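Local coordinates for protein homoserine kinase (Cytophaga hutchinsonii, PDB 4P52) that probably catalyses the ATP-dependent phosphorylation of L-homoserine to O-phospho-L-homoserine, a step of threonine biosynthesis, at residues 50-55 with 116-121; 76-81 with 108-113; 88-93 with 127-132; 102-107 with 133-138; 148-153 with 163-168. All coordinates share one frame; numbering follows the deposited sequence.

Contact 1 (50-55 with 116-121); sequences DNPGDE and SGLGSS
Asp54 and Ser120 are brought together by two different first torsions: Asp54 carries CG beside its own backbone N (chi1 -80°), which swings the carboxylate toward the start of helix 120-135, while Ser120 holds OG opposite its N (chi1 -169°), on the carbonyl side. The carboxylate therefore lies against the first turn of that helix, with Asp54 OD2 3.2 Å from Ser120 O and 3.9 Å from Ser120 OG. The first pair is two acceptors and neither is a hydrogen bond; both groups are instead joined through Lys110, whose NZ forms a salt bridge with Asp54 OD2 and a probable hydrogen bond with Ser120 OG. Asp54 is held further by the OG of Ser124 on OD2 and by the backbone N of Lys111 on OD1. The apolar end of the contact is looser. Pro52, entered through a cis peptide bond where the chain turns a corner and runs on into strand 52-61, brings CD to 4.2 Å from Leu118 CD1. Leu118 sits in a loop between Gly117 and Gly119, both at positive phi, and Gly119 is the N-cap residue of the helix. The sequence SGLGSS running into a helix N-terminus is the glycine-rich signature loop of GHMP kinases, which in relatives wraps the phosphates of ATP. A buried carboxylate next to a carbonyl oxygen would be unfavourable alone; the lysine ammonium probably offsets it, and the shared cation probably helps fix the loop to the sheet.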
# COMPACT_ATOMS: atom_id res chain seq x y z
N ASP A 50 2.33 -2.17 24.44
CA ASP A 50 2.93 -2.64 25.70
C ASP A 50 1.91 -3.35 26.59
O ASP A 50 2.26 -4.34 27.24
CB ASP A 50 3.52 -1.49 26.51
CG ASP A 50 4.77 -0.86 25.86
OD1 ASP A 50 5.34 -1.41 24.88
OD2 ASP A 50 5.17 0.23 26.37
N ASN A 51 0.67 -2.83 26.61
CA ASN A 51 -0.40 -3.28 27.50
C ASN A 51 -1.73 -3.05 26.83
O ASN A 51 -1.87 -2.12 26.05
CB ASN A 51 -0.42 -2.47 28.79
CG ASN A 51 0.83 -2.65 29.60
OD1 ASN A 51 0.98 -3.67 30.29
ND2 ASN A 51 1.75 -1.69 29.50
N PRO A 52 -2.73 -3.89 27.14
CA PRO A 52 -2.54 -5.02 28.04
C PRO A 52 -2.04 -6.27 27.29
O PRO A 52 -1.35 -6.13 26.27
CB PRO A 52 -3.93 -5.20 28.65
CG PRO A 52 -4.87 -4.76 27.58
CD PRO A 52 -4.13 -3.72 26.74
N GLY A 53 -2.34 -7.46 27.79
CA GLY A 53 -1.82 -8.69 27.19
C GLY A 53 -2.32 -9.88 27.98
O GLY A 53 -3.10 -9.73 28.90
N ASP A 54 -1.86 -11.08 27.63
CA ASP A 54 -2.20 -12.25 28.40
C ASP A 54 -0.98 -12.96 28.92
O ASP A 54 0.10 -12.80 28.38
CB ASP A 54 -3.01 -13.18 27.54
CG ASP A 54 -4.46 -12.75 27.45
OD1 ASP A 54 -4.91 -12.06 28.39
OD2 ASP A 54 -5.13 -13.08 26.45
N GLU A 55 -1.15 -13.75 29.98
CA GLU A 55 -0.06 -14.55 30.53
C GLU A 55 -0.38 -16.03 30.47
O GLU A 55 -1.50 -16.45 30.76
CB GLU A 55 0.21 -14.13 31.97
CG GLU A 55 0.71 -12.71 32.11
CD GLU A 55 0.90 -12.26 33.55
OE1 GLU A 55 0.49 -12.99 34.49
OE2 GLU A 55 1.47 -11.16 33.74
N SER A 116 -12.41 -7.55 22.67
CA SER A 116 -12.22 -6.15 22.91
C SER A 116 -11.69 -5.42 21.67
O SER A 116 -11.60 -4.18 21.67
CB SER A 116 -11.24 -5.97 24.07
OG SER A 116 -9.99 -6.54 23.71
N GLY A 117 -11.36 -6.18 20.62
CA GLY A 117 -10.69 -5.63 19.46
C GLY A 117 -9.20 -5.44 19.68
O GLY A 117 -8.55 -4.66 18.96
N LEU A 118 -8.63 -6.14 20.67
CA LEU A 118 -7.21 -5.98 20.98
C LEU A 118 -6.38 -7.22 20.78
O LEU A 118 -5.26 -7.28 21.26
CB LEU A 118 -7.03 -5.47 22.40
CG LEU A 118 -7.52 -4.06 22.65
CD1 LEU A 118 -7.46 -3.77 24.14
CD2 LEU A 118 -6.66 -3.07 21.91
N GLY A 119 -6.91 -8.20 20.06
CA GLY A 119 -6.17 -9.42 19.72
C GLY A 119 -6.03 -10.35 20.93
O GLY A 119 -4.92 -10.83 21.24
N SER A 120 -7.15 -10.61 21.60
CA SER A 120 -7.15 -11.31 22.87
C SER A 120 -6.83 -12.79 22.69
O SER A 120 -5.96 -13.35 23.38
CB SER A 120 -8.50 -11.15 23.57
OG SER A 120 -8.42 -11.61 24.90
N SER A 121 -7.53 -13.41 21.75
CA SER A 121 -7.28 -14.80 21.46
C SER A 121 -5.85 -15.02 20.94
O SER A 121 -5.20 -16.00 21.29
CB SER A 121 -8.32 -15.29 20.47
OG SER A 121 -8.48 -16.68 20.66

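Contact 2 (76-81 with 108-113); sequences GRLPKD and LTKKMP
Leu78 reaches the sheet with one methyl: its CD1 lies 3.9 Å from Leu108 CD2 and 4.1 Å from Lys110 CD, so a single carbon touches both neighbours. The leucine has CG beside its backbone N, across from the carbonyl carbon (chi1 -74°), which directs the branch out of the loop toward the strand. Leu108 differs, with CG placed opposite the N (chi1 162°), and presents CD2 to the loop. The two leucines cross at about a right angle. Lys110 is folded rather than extended: the bend at chi2 (-65°) brings its aliphatic middle, CD, round to the leucine, and Leu78 crosses that chain nearly perpendicularly too. Strand 66-72, helix 86-98 and strand 103-110 form the left-handed beta-alpha-beta crossover known from the ribosomal protein S5 domain 2-like fold of GHMP kinases, and 76-81 belongs to the loop leading from the first strand to the helix. Leu78 thus lays this irregular connection on Leu108 and Lys110, which both turn their side chains to the same face of the strand. Leu114 adds a further apolar neighbour to Leu78. Beyond CD, a second bend at chi3 turns CE and NZ of Lys110 off toward the polar site of Asp54 and Ser120. Leu108 also rests on Val56 of the adjoining strand and on Ser124 of helix 120-135.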
# COMPACT_ATOMS: atom_id res chain seq x y z
N GLY A 76 -15.38 -17.48 33.30
CA GLY A 76 -15.64 -18.84 32.83
C GLY A 76 -16.09 -18.95 31.38
O GLY A 76 -16.71 -19.95 31.00
N ARG A 77 -15.77 -17.94 30.57
CA ARG A 77 -16.25 -17.88 29.19
C ARG A 77 -15.46 -18.77 28.23
O ARG A 77 -15.98 -19.17 27.19
CB ARG A 77 -16.28 -16.44 28.69
CG ARG A 77 -17.36 -15.57 29.33
CD ARG A 77 -17.31 -14.15 28.77
NE ARG A 77 -17.44 -14.15 27.31
CZ ARG A 77 -17.21 -13.09 26.53
NH1 ARG A 77 -16.85 -11.93 27.05
NH2 ARG A 77 -17.35 -13.20 25.21
N LEU A 78 -14.21 -19.08 28.57
CA LEU A 78 -13.32 -19.83 27.67
C LEU A 78 -13.42 -21.34 27.87
O LEU A 78 -13.60 -21.82 29.00
CB LEU A 78 -11.87 -19.41 27.87
CG LEU A 78 -11.43 -18.05 27.32
CD1 LEU A 78 -10.01 -17.75 27.82
CD2 LEU A 78 -11.55 -17.96 25.79
N PRO A 79 -13.25 -22.10 26.76
CA PRO A 79 -13.29 -23.59 26.79
C PRO A 79 -12.21 -24.23 27.70
O PRO A 79 -11.02 -24.06 27.47
CB PRO A 79 -13.09 -24.00 25.31
CG PRO A 79 -12.63 -22.76 24.60
CD PRO A 79 -13.11 -21.57 25.39
N LYS A 80 -12.66 -24.96 28.71
CA LYS A 80 -11.75 -25.69 29.60
C LYS A 80 -11.21 -26.98 28.93
O LYS A 80 -10.17 -27.49 29.33
CB LYS A 80 -12.43 -25.98 30.95
CG LYS A 80 -12.66 -24.77 31.88
CD LYS A 80 -11.47 -24.51 32.82
CE LYS A 80 -11.83 -23.70 34.08
NZ LYS A 80 -10.71 -23.49 35.06
N ASP A 81 -11.91 -27.48 27.92
CA ASP A 81 -11.53 -28.71 27.21
C ASP A 81 -10.35 -28.45 26.28
O ASP A 81 -10.40 -27.55 25.43
CB ASP A 81 -12.75 -29.26 26.44
CG ASP A 81 -12.47 -30.60 25.73
OD1 ASP A 81 -11.52 -30.69 24.93
OD2 ASP A 81 -13.25 -31.56 25.97
N LEU A 108 -3.80 -20.36 32.44
CA LEU A 108 -3.93 -19.17 31.60
C LEU A 108 -4.52 -18.00 32.36
O LEU A 108 -5.55 -18.14 32.99
CB LEU A 108 -4.79 -19.50 30.37
CG LEU A 108 -5.39 -18.33 29.58
CD1 LEU A 108 -4.35 -17.37 28.99
CD2 LEU A 108 -6.28 -18.86 28.46
N THR A 109 -3.86 -16.85 32.30
CA THR A 109 -4.36 -15.64 32.94
C THR A 109 -4.67 -14.57 31.92
O THR A 109 -3.77 -14.00 31.32
CB THR A 109 -3.32 -15.05 33.91
OG1 THR A 109 -2.75 -16.08 34.72
CG2 THR A 109 -3.95 -13.99 34.78
N LYS A 110 -5.95 -14.27 31.75
CA LYS A 110 -6.38 -13.12 30.96
C LYS A 110 -6.16 -11.84 31.74
O LYS A 110 -6.73 -11.66 32.83
CB LYS A 110 -7.86 -13.22 30.55
CG LYS A 110 -8.20 -14.46 29.76
CD LYS A 110 -7.51 -14.50 28.41
CE LYS A 110 -8.10 -13.47 27.46
NZ LYS A 110 -7.68 -13.70 26.05
N LYS A 111 -5.34 -10.96 31.18
CA LYS A 111 -5.05 -9.67 31.76
C LYS A 111 -5.65 -8.62 30.82
O LYS A 111 -5.25 -7.46 30.83
CB LYS A 111 -3.54 -9.46 31.92
CG LYS A 111 -2.87 -10.44 32.89
CD LYS A 111 -2.60 -9.82 34.26
CE LYS A 111 -1.35 -8.95 34.23
NZ LYS A 111 -0.69 -8.91 35.57
N MSE A 112 -6.60 -9.06 30.02
CA MSE A 112 -7.27 -8.20 29.05
C MSE A 112 -8.60 -8.81 28.75
O MSE A 112 -8.75 -10.02 28.85
CB MSE A 112 -6.45 -8.11 27.76
CG MSE A 112 -6.32 -9.44 27.03
SE MSE A 112 -5.22 -9.18 25.40
CE MSE A 112 -6.37 -7.92 24.42
N PRO A 113 -9.57 -7.98 28.35
CA PRO A 113 -10.94 -8.46 28.11
C PRO A 113 -11.13 -9.13 26.75
O PRO A 113 -10.49 -8.75 25.77
CB PRO A 113 -11.77 -7.19 28.22
CG PRO A 113 -10.83 -6.06 27.91
CD PRO A 113 -9.41 -6.54 28.02

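Contact 3 (88-93 with 127-132); sequences SISILR and AGVYAI
Ile91 projects from helix 86-98 across the backbone of Gly128, and its two branches divide the work. The longer one, CG1 and CD1, runs over the glycine: CG1 is 3.7 Å from Gly128 O, and CD1 lies 4.0 Å from Gly128 CA. The shorter branch, CG2, turns to the following turn of the partner helix, where it lies 3.9 Å from Ile132 CG1. With CG2 opposite the backbone N and CG1 beside it (chi1 -66°), one isoleucine can address both residues, four apart on helix 120-135. Ile91 and Ile132 meet at a slant, methyl against the first methylene of the other chain. On the other flank Ser90 offers its CB, 3.6 Å from Val129 CG2, while its hydroxyl is bonded back to the carbonyl of Thr86 in its own helix. The segments run in roughly the same direction, with axes 8.7 Å apart and a crossing angle of -32°. Gly128 has no side chain to stand between Ile91 and the main chain. Shortening Ile91 to an alanine here would probably open a gap above Gly128 and leave Ile132 without its neighbour on that side. On the sheet side, Leu58 of strand 52-61 touches both isoleucines, so this helix pair of the GHMP N-terminal domain is seated on the sheet. No hydrogen bond links the two segments; van der Waals contacts join them, in part against the Gly128 carbonyl, whose bond to Ile132 N stays within its own helix, as does that of the Ser90 hydroxyl.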
# COMPACT_ATOMS: atom_id res chain seq x y z
N SER A 88 -4.10 -24.82 24.13
CA SER A 88 -3.79 -26.24 24.18
C SER A 88 -3.69 -26.88 22.78
O SER A 88 -2.85 -27.76 22.56
CB SER A 88 -4.76 -26.99 25.10
OG SER A 88 -6.08 -26.50 24.96
N ILE A 89 -4.53 -26.43 21.84
CA ILE A 89 -4.49 -26.95 20.47
C ILE A 89 -3.14 -26.61 19.86
O ILE A 89 -2.46 -27.48 19.31
CB ILE A 89 -5.66 -26.44 19.58
CG1 ILE A 89 -7.00 -27.03 20.05
CG2 ILE A 89 -5.43 -26.76 18.10
CD1 ILE A 89 -8.22 -26.27 19.55
N SER A 90 -2.73 -25.35 19.98
CA SER A 90 -1.44 -24.88 19.49
C SER A 90 -0.25 -25.68 20.00
O SER A 90 0.64 -26.08 19.22
CB SER A 90 -1.24 -23.45 19.92
OG SER A 90 -2.33 -22.68 19.48
N ILE A 91 -0.22 -25.87 21.32
CA ILE A 91 0.88 -26.54 22.00
C ILE A 91 0.88 -28.01 21.63
O ILE A 91 1.94 -28.60 21.39
CB ILE A 91 0.76 -26.34 23.52
CG1 ILE A 91 0.96 -24.86 23.86
CG2 ILE A 91 1.73 -27.26 24.26
CD1 ILE A 91 0.67 -24.53 25.31
N LEU A 92 -0.31 -28.61 21.56
CA LEU A 92 -0.41 -30.01 21.16
C LEU A 92 0.16 -30.23 19.76
O LEU A 92 0.88 -31.22 19.53
CB LEU A 92 -1.84 -30.52 21.28
CG LEU A 92 -2.07 -32.04 21.12
CD1 LEU A 92 -1.20 -32.94 22.02
CD2 LEU A 92 -3.56 -32.35 21.29
N ARG A 93 -0.14 -29.30 18.84
CA ARG A 93 0.33 -29.40 17.46
C ARG A 93 1.82 -29.23 17.39
O ARG A 93 2.49 -29.92 16.61
CB ARG A 93 -0.35 -28.39 16.53
CG ARG A 93 -1.85 -28.62 16.31
CD ARG A 93 -2.21 -29.98 15.69
NE ARG A 93 -1.67 -30.16 14.34
CZ ARG A 93 -2.10 -29.52 13.25
NH1 ARG A 93 -3.07 -28.61 13.33
NH2 ARG A 93 -1.54 -29.77 12.08
N ALA A 127 1.37 -16.54 23.47
CA ALA A 127 1.94 -16.86 24.76
C ALA A 127 2.21 -18.36 24.94
O ALA A 127 3.33 -18.74 25.33
CB ALA A 127 1.09 -16.31 25.88
N GLY A 128 1.24 -19.20 24.61
CA GLY A 128 1.42 -20.65 24.74
C GLY A 128 2.54 -21.21 23.88
O GLY A 128 3.34 -22.04 24.34
N VAL A 129 2.62 -20.75 22.64
CA VAL A 129 3.55 -21.33 21.67
C VAL A 129 4.98 -20.88 21.97
O VAL A 129 5.92 -21.69 21.99
CB VAL A 129 3.16 -20.95 20.23
CG1 VAL A 129 4.19 -21.46 19.26
CG2 VAL A 129 1.82 -21.58 19.89
N TYR A 130 5.12 -19.59 22.26
CA TYR A 130 6.36 -19.05 22.71
C TYR A 130 6.82 -19.79 23.93
O TYR A 130 7.98 -20.19 24.00
CB TYR A 130 6.18 -17.60 23.07
CG TYR A 130 7.45 -16.85 23.18
CD1 TYR A 130 8.09 -16.35 22.04
CD2 TYR A 130 8.04 -16.62 24.43
CE1 TYR A 130 9.29 -15.62 22.13
CE2 TYR A 130 9.23 -15.91 24.54
CZ TYR A 130 9.85 -15.42 23.38
OH TYR A 130 11.02 -14.71 23.47
N ALA A 131 5.91 -19.97 24.89
CA ALA A 131 6.22 -20.64 26.15
C ALA A 131 6.77 -22.03 25.94
O ALA A 131 7.85 -22.34 26.46
CB ALA A 131 5.01 -20.70 27.07
N ILE A 132 6.04 -22.86 25.18
CA ILE A 132 6.41 -24.28 25.01
C ILE A 132 7.77 -24.39 24.33
O ILE A 132 8.60 -25.24 24.69
CB ILE A 132 5.32 -25.11 24.29
CG1 ILE A 132 5.61 -26.61 24.38
CG2 ILE A 132 5.16 -24.72 22.83
CD1 ILE A 132 5.57 -27.16 25.79

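Contact 4 (102-107 with 133-138); sequences QGIEIE and NQLLGN
Ile104 and Leu135 make the inner end of this contact: the CD1 methyl of the isoleucine stands 4.5 Å from Leu135 CD2, each side chain pointing across from sheet to helix. Ile104 is buried in strand 103-110 and its CD1 also packs on Ile132, one turn back along helix 120-135, so the denser packing lies on this side. The outer end is partly exposed, though both approaches between the segments are loose. Gln102, just before the strand, lends only its aliphatic part, with CG 4.4 Å from Leu136 CD2. A bend at chi2 (67°) folds its amide back to the first residue of the strand that follows, where NE2 donates to Gly103 O at 2.8 Å. That bond is nearly straight (171° at the hydrogen), lies close to the amide plane of Gln102, and reaches the carbonyl in its plane, on a lone pair. Leu136 is the first residue to leave the helix, which ends in a Schellman motif: Asn138 N bonds Asn133 O at 2.7 Å and Gly137 N bonds Gln134 O at 2.9 Å, with Gly137 at positive phi as the C-prime residue. Gly137 and Asn138 are exposed. In the two-layer alpha/beta domain of GHMP kinases this joins the C-terminal end of a helix to the beginning of a strand. The Gln102 NE2 and the helix-end N-H groups are satisfied within their own segments, and apolar groups alone bridge the two.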
# COMPACT_ATOMS: atom_id res chain seq x y z
N GLN A 102 5.35 -35.38 25.79
CA GLN A 102 5.58 -34.65 27.02
C GLN A 102 4.25 -34.14 27.56
O GLN A 102 3.48 -33.53 26.82
CB GLN A 102 6.56 -33.50 26.77
CG GLN A 102 6.70 -32.54 27.93
CD GLN A 102 7.34 -33.18 29.14
OE1 GLN A 102 8.48 -33.61 29.06
NE2 GLN A 102 6.63 -33.24 30.25
N GLY A 103 3.98 -34.42 28.84
CA GLY A 103 2.81 -33.86 29.52
C GLY A 103 3.01 -32.38 29.83
O GLY A 103 4.12 -31.96 30.21
N ILE A 104 1.96 -31.59 29.65
CA ILE A 104 2.00 -30.17 29.88
C ILE A 104 0.73 -29.73 30.58
O ILE A 104 -0.37 -30.06 30.11
CB ILE A 104 2.08 -29.38 28.55
CG1 ILE A 104 3.39 -29.61 27.81
CG2 ILE A 104 1.88 -27.90 28.79
CD1 ILE A 104 4.65 -29.19 28.54
N GLU A 105 0.86 -29.01 31.69
CA GLU A 105 -0.28 -28.31 32.30
C GLU A 105 -0.19 -26.84 31.98
O GLU A 105 0.89 -26.26 32.03
CB GLU A 105 -0.29 -28.46 33.80
CG GLU A 105 -0.42 -29.89 34.29
CD GLU A 105 -0.28 -30.01 35.80
OE1 GLU A 105 0.29 -29.09 36.45
OE2 GLU A 105 -0.74 -31.04 36.35
N ILE A 106 -1.34 -26.25 31.68
CA ILE A 106 -1.43 -24.85 31.31
C ILE A 106 -2.27 -24.13 32.34
O ILE A 106 -3.35 -24.58 32.64
CB ILE A 106 -2.11 -24.70 29.93
CG1 ILE A 106 -1.33 -25.46 28.86
CG2 ILE A 106 -2.32 -23.22 29.56
CD1 ILE A 106 -2.13 -25.81 27.64
N GLU A 107 -1.77 -23.02 32.87
CA GLU A 107 -2.57 -22.08 33.63
C GLU A 107 -2.61 -20.83 32.78
O GLU A 107 -1.57 -20.29 32.41
CB GLU A 107 -1.93 -21.80 34.99
CG GLU A 107 -1.95 -22.98 35.95
CD GLU A 107 -0.90 -22.90 37.06
OE1 GLU A 107 -0.46 -21.78 37.40
OE2 GLU A 107 -0.50 -23.97 37.60
N ASN A 133 8.01 -23.49 23.38
CA ASN A 133 9.25 -23.51 22.64
C ASN A 133 10.46 -23.17 23.52
O ASN A 133 11.49 -23.84 23.47
CB ASN A 133 9.16 -22.56 21.44
CG ASN A 133 10.35 -22.69 20.51
OD1 ASN A 133 10.67 -23.79 20.03
ND2 ASN A 133 11.00 -21.56 20.23
N GLN A 134 10.33 -22.16 24.35
CA GLN A 134 11.43 -21.84 25.21
C GLN A 134 11.62 -22.90 26.28
O GLN A 134 12.72 -23.37 26.50
CB GLN A 134 11.32 -20.44 25.80
CG GLN A 134 12.60 -20.09 26.55
CD GLN A 134 12.83 -18.60 26.71
OE1 GLN A 134 12.53 -17.83 25.79
NE2 GLN A 134 13.36 -18.19 27.87
N LEU A 135 10.53 -23.32 26.93
CA LEU A 135 10.59 -24.34 27.98
C LEU A 135 11.26 -25.65 27.54
O LEU A 135 11.97 -26.27 28.33
CB LEU A 135 9.19 -24.63 28.52
CG LEU A 135 9.06 -25.65 29.65
CD1 LEU A 135 9.55 -25.10 30.98
CD2 LEU A 135 7.61 -26.06 29.78
N LEU A 136 11.04 -26.09 26.31
CA LEU A 136 11.64 -27.34 25.85
C LEU A 136 12.98 -27.11 25.17
O LEU A 136 13.43 -27.94 24.40
CB LEU A 136 10.69 -28.07 24.89
CG LEU A 136 9.36 -28.56 25.47
CD1 LEU A 136 8.65 -29.42 24.45
CD2 LEU A 136 9.56 -29.37 26.75
N GLY A 137 13.61 -25.97 25.43
CA GLY A 137 14.97 -25.72 24.93
C GLY A 137 15.11 -25.12 23.55
O GLY A 137 16.08 -25.40 22.88
N ASN A 138 14.17 -24.29 23.12
CA ASN A 138 14.30 -23.53 21.85
C ASN A 138 14.61 -24.35 20.61
O ASN A 138 15.50 -24.01 19.85
CB ASN A 138 15.30 -22.38 22.02
CG ASN A 138 14.81 -21.35 23.02
OD1 ASN A 138 14.07 -20.43 22.66
ND2 ASN A 138 15.18 -21.52 24.29

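Contact 5 (148-153 with 163-168); sequences FAMEGE and DNVAPC
Val165 makes all the contacts of segment 163-168 with 148-153, CG1 meeting one partner and CG2 two. The apolar contacts come first. CG1, opposite the backbone N (chi1 -177°), meets Ala149 CB at 3.7 Å, methyl to methyl. CG2, on the N side, comes 4.0 Å from the selenium of Met150, a selenomethionine. The bend of that chain at chi2 (-60°) lays SE across the valine, and the two side chains cross at an oblique angle; SE is equally near Val165 CB, so the selenium rests on the branch point as well as on one methyl. The second kind is a polar group against a hydrocarbon: Glu153 approaches from the opposite direction and brings OE1 to 4.1 Å from Val165 CG2, a plain van der Waals contact. The other oxygen, OE2, is hydrogen-bonded to Ser121 OG at the start of helix 120-135, so the carboxylate spans a valine and the helix that follows the glycine-rich loop. Backbone bonding is the third kind and stays inside each helix: Glu153 N bonds Ala149 O at 3.1 Å, whereas Pro167 has no N-H to give and helix 162-170 kinks there. The segments run roughly antiparallel, at 145°, with axes 10.3 Å apart. Val126 of helix 120-135 also touches Val165, so a third helix takes part. Two consecutive antiparallel helices joined by a short link form an alpha-alpha hairpin, here part of the helical layer of the GHMP kinase N-terminal domain.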
# COMPACT_ATOMS: atom_id res chain seq x y z
N PHE A 148 2.01 -22.46 13.82
CA PHE A 148 1.36 -23.14 14.92
C PHE A 148 0.36 -22.24 15.62
O PHE A 148 -0.72 -22.69 16.00
CB PHE A 148 2.39 -23.67 15.89
CG PHE A 148 3.32 -24.65 15.27
CD1 PHE A 148 2.86 -25.87 14.83
CD2 PHE A 148 4.66 -24.33 15.10
CE1 PHE A 148 3.71 -26.78 14.24
CE2 PHE A 148 5.53 -25.24 14.52
CZ PHE A 148 5.05 -26.46 14.08
N ALA A 149 0.71 -20.97 15.78
CA ALA A 149 -0.19 -20.04 16.41
C ALA A 149 -1.40 -19.81 15.50
O ALA A 149 -2.53 -19.72 15.98
CB ALA A 149 0.52 -18.74 16.75
N MSE A 150 -1.16 -19.76 14.18
CA MSE A 150 -2.23 -19.66 13.17
C MSE A 150 -3.16 -20.88 13.19
O MSE A 150 -4.37 -20.70 13.27
CB MSE A 150 -1.65 -19.46 11.76
CG MSE A 150 -0.92 -18.15 11.46
SE MSE A 150 -2.07 -16.56 11.70
CE MSE A 150 -3.17 -16.63 10.05
N GLU A 151 -2.62 -22.10 13.10
CA GLU A 151 -3.45 -23.33 13.11
C GLU A 151 -4.28 -23.44 14.41
O GLU A 151 -5.45 -23.82 14.40
CB GLU A 151 -2.61 -24.59 12.98
CG GLU A 151 -2.03 -24.89 11.60
CD GLU A 151 -0.87 -25.91 11.63
OE1 GLU A 151 -0.74 -26.69 12.61
OE2 GLU A 151 -0.06 -25.93 10.68
N GLY A 152 -3.65 -23.08 15.53
CA GLY A 152 -4.32 -23.02 16.82
C GLY A 152 -5.57 -22.17 16.77
O GLY A 152 -6.67 -22.65 17.07
N GLU A 153 -5.40 -20.90 16.40
CA GLU A 153 -6.49 -19.95 16.20
C GLU A 153 -7.59 -20.45 15.25
O GLU A 153 -8.78 -20.30 15.52
CB GLU A 153 -5.94 -18.67 15.60
CG GLU A 153 -5.28 -17.74 16.58
CD GLU A 153 -6.25 -16.69 17.07
OE1 GLU A 153 -6.42 -15.66 16.35
OE2 GLU A 153 -6.83 -16.92 18.15
N ASP A 163 -2.60 -10.39 11.11
CA ASP A 163 -2.30 -9.03 11.51
C ASP A 163 -2.47 -8.80 13.01
O ASP A 163 -2.06 -7.76 13.52
CB ASP A 163 -3.05 -7.99 10.69
CG ASP A 163 -4.56 -8.05 10.86
OD1 ASP A 163 -5.09 -8.94 11.59
OD2 ASP A 163 -5.21 -7.17 10.24
N ASN A 164 -3.05 -9.77 13.71
CA ASN A 164 -2.91 -9.82 15.18
C ASN A 164 -1.74 -10.71 15.61
O ASN A 164 -0.88 -10.29 16.38
CB ASN A 164 -4.19 -10.31 15.84
CG ASN A 164 -5.35 -9.35 15.68
OD1 ASN A 164 -6.34 -9.70 15.05
ND2 ASN A 164 -5.25 -8.15 16.26
N VAL A 165 -1.72 -11.94 15.09
CA VAL A 165 -0.80 -12.96 15.54
C VAL A 165 0.66 -12.61 15.25
O VAL A 165 1.50 -12.71 16.15
CB VAL A 165 -1.13 -14.34 14.93
CG1 VAL A 165 -0.19 -15.38 15.47
CG2 VAL A 165 -2.54 -14.77 15.28
N ALA A 166 0.98 -12.20 14.01
CA ALA A 166 2.38 -11.91 13.65
C ALA A 166 3.03 -10.80 14.51
O ALA A 166 4.12 -11.02 15.07
CB ALA A 166 2.54 -11.63 12.16
N PRO A 167 2.36 -9.62 14.66
CA PRO A 167 2.97 -8.57 15.50
C PRO A 167 3.02 -8.96 16.99
O PRO A 167 3.91 -8.51 17.75
CB PRO A 167 2.06 -7.35 15.29
CG PRO A 167 0.76 -7.91 14.83
CD PRO A 167 1.08 -9.18 14.07
N CYS A 168 2.07 -9.80 17.40
CA CYS A 168 2.06 -10.27 18.74
C CYS A 168 3.31 -11.12 19.00
O CYS A 168 4.03 -10.92 19.98
CB CYS A 168 0.80 -11.08 19.02
SG CYS A 168 0.79 -11.62 20.74

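In the fold
All five contacts belong to one alpha/beta unit, the GHMP kinase N-terminal domain, with helix 120-135 as the common element of contacts 1, 3 and 4. Its start lies in contact 1, its middle in contact 3 and its end in contact 4, whose centre is about 22 Å from that of contact 1. Contacts 2 and 4 take opposite ends of strand 103-110, neighbour of strand 52-61 in the mixed sheet. Contact 2 is nested within the loop closed by contact 1; contacts 3 and 4, about 8 Å apart between centres, cross along the chain. Contact 5 follows last, joined to contact 3 by packing of Ile89 and Ser90 on Gly152. The likely phosphate-binding loop is thus anchored to both sheet and helices.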